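Local coordinates for protein peptidoglycan glycosyltransferase (Atopobium parvulum, PDB 4OVD) that belongs to the penicillin-binding proteins, a family of bacterial cell-wall enzymes, and carries their penicillin-binding domain together with a dimerisation domain, at residues Ile290-Ser295 and Phe410-Ala415. Numbering follows the deposited sequence.
Sequences IYEPGS and FGQGLA
Gly294 N binds Gly411 O and Glu292 takes the N-H of Gly413, joining the loop that leads into the Ser-X-X-Lys signature of penicillin-binding proteins, which begins at Ser295, to the loop after helix 404-408, where Gly411 closes a Schellman motif. The Gly294 N to Gly411 O bond is 2.8 Å long, its donor 29° out of the carbonyl plane, and these two glycines bring their CA atoms within 4.0 Å. Glu292, its CG anti to the backbone N (chi1 -173°), reaches along the second loop, and OE2 meets Gly413 N at 2.9 Å, from above the carboxylate plane. OE1 is bound by Tyr504 OH, so both carboxylate oxygens are hydrogen-bonded. The carboxylate and the Gln412 amide have planes 12° apart while the side chains cross, Gln412 CG lying 3.5 Å from Glu292 OE1. Ser295 OG bonds Thr493 N beside a calcium ion.

Weaker CA-H...O contacts continue the seam: Ala415 CA meets Tyr291 O at 3.1 Å, and Glu292 CA approaches Leu414 O, a buried carbonyl without a hydrogen-bond partner. Among apolar groups, Ile290 CD1 rests on Ala415 CB (3.8 Å). Pro293 and Leu414 cross at about a right angle, with Pro293 CG and CD both 3.6 Å from Leu414 CD1.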
loop_
_atom_site.group_PDB
_atom_site.type_symbol
_atom_site.label_atom_id
_atom_site.label_comp_id
_atom_site.label_asym_id
_atom_site.label_seq_id
_atom_site.Cartn_x
_atom_site.Cartn_y
_atom_site.Cartn_z
ATOM N N ILE A 290 9.957 -5.408 1.329
ATOM C CA ILE A 290 9.605 -5.247 2.740
ATOM C C ILE A 290 10.518 -4.210 3.345
ATOM O O ILE A 290 11.661 -4.006 2.893
ATOM C CB ILE A 290 9.683 -6.523 3.551
ATOM C CG1 ILE A 290 11.104 -7.051 3.657
ATOM C CG2 ILE A 290 8.759 -7.615 2.940
ATOM C CD1 ILE A 290 11.136 -8.337 4.523
ATOM N N TYR A 291 9.942 -3.516 4.318
ATOM C CA TYR A 291 10.580 -2.411 4.982
ATOM C C TYR A 291 10.161 -2.440 6.425
ATOM O O TYR A 291 9.137 -3.055 6.752
ATOM C CB TYR A 291 10.007 -1.090 4.404
ATOM C CG TYR A 291 10.297 -0.932 2.945
ATOM C CD1 TYR A 291 11.526 -0.429 2.501
ATOM C CD2 TYR A 291 9.367 -1.288 2.005
ATOM C CE1 TYR A 291 11.819 -0.342 1.160
ATOM C CE2 TYR A 291 9.647 -1.194 0.638
ATOM C CZ TYR A 291 10.860 -0.699 0.227
ATOM O OH TYR A 291 11.120 -0.647 -1.126
ATOM N N GLU A 292 10.923 -1.762 7.278
ATOM C CA GLU A 292 10.510 -1.549 8.684
ATOM C C GLU A 292 9.572 -0.356 8.508
ATOM O O GLU A 292 9.992 0.676 8.019
ATOM C CB GLU A 292 11.700 -1.235 9.558
ATOM C CG GLU A 292 11.332 -1.193 10.975
ATOM C CD GLU A 292 12.520 -1.005 11.862
ATOM O OE1 GLU A 292 13.046 0.123 11.927
ATOM O OE2 GLU A 292 12.814 -1.961 12.577
ATOM N N PRO A 293 8.274 -0.541 8.826
ATOM C CA PRO A 293 7.278 0.458 8.530
ATOM C C PRO A 293 7.440 1.724 9.294
ATOM O O PRO A 293 7.165 2.779 8.737
ATOM C CB PRO A 293 5.951 -0.254 8.846
ATOM C CG PRO A 293 6.302 -1.305 9.812
ATOM C CD PRO A 293 7.671 -1.756 9.411
ATOM N N GLY A 294 7.915 1.673 10.531
ATOM C CA GLY A 294 8.049 2.943 11.194
ATOM C C GLY A 294 6.711 3.559 11.616
ATOM O O GLY A 294 5.675 2.877 11.723
ATOM N N SER A 295 6.719 4.871 11.736
ATOM C CA SER A 295 5.618 5.603 12.345
ATOM C C SER A 295 4.258 5.530 11.706
ATOM O O SER A 295 3.252 5.714 12.380
ATOM C CB SER A 295 6.114 7.017 12.737
ATOM O OG SER A 295 6.773 7.581 11.670
ATOM N N PHE A 410 5.818 1.322 17.682
ATOM C CA PHE A 410 6.130 2.457 16.833
ATOM C C PHE A 410 6.682 2.025 15.505
ATOM O O PHE A 410 7.352 2.791 14.791
ATOM C CB PHE A 410 7.005 3.523 17.515
ATOM C CG PHE A 410 8.303 3.044 18.084
ATOM C CD1 PHE A 410 8.374 2.559 19.339
ATOM C CD2 PHE A 410 9.479 3.242 17.393
ATOM C CE1 PHE A 410 9.557 2.181 19.905
ATOM C CE2 PHE A 410 10.694 2.904 17.957
ATOM C CZ PHE A 410 10.726 2.349 19.229
ATOM N N GLY A 411 6.321 0.808 15.125
ATOM C CA GLY A 411 6.699 0.290 13.835
ATOM C C GLY A 411 8.135 -0.195 13.610
ATOM O O GLY A 411 8.580 -0.222 12.443
ATOM N N GLN A 412 8.834 -0.577 14.683
ATOM C CA GLN A 412 10.185 -1.136 14.590
ATOM C C GLN A 412 10.151 -2.565 15.015
ATOM O O GLN A 412 9.265 -2.985 15.747
ATOM C CB GLN A 412 11.193 -0.318 15.371
ATOM C CG GLN A 412 11.248 1.102 14.743
ATOM C CD GLN A 412 12.432 1.958 15.215
ATOM O OE1 GLN A 412 13.334 1.473 15.887
ATOM N NE2 GLN A 412 12.384 3.246 14.907
ATOM N N GLY A 413 11.131 -3.326 14.550
ATOM C CA GLY A 413 11.223 -4.754 14.874
ATOM C C GLY A 413 10.383 -5.718 14.037
ATOM O O GLY A 413 10.167 -6.850 14.439
ATOM N N LEU A 414 9.851 -5.241 12.911
ATOM C CA LEU A 414 9.163 -6.067 11.940
ATOM C C LEU A 414 9.431 -5.459 10.584
ATOM O O LEU A 414 9.731 -4.303 10.484
ATOM C CB LEU A 414 7.652 -6.106 12.111
ATOM C CG LEU A 414 6.711 -4.945 12.454
ATOM C CD1 LEU A 414 7.208 -3.547 12.479
ATOM C CD2 LEU A 414 5.301 -5.079 11.885
ATOM N N ALA A 415 9.222 -6.239 9.545
ATOM C CA ALA A 415 9.439 -5.760 8.203
ATOM C C ALA A 415 8.337 -6.356 7.378
ATOM O O ALA A 415 8.165 -7.631 7.293
ATOM C CB ALA A 415 10.787 -6.231 7.725
#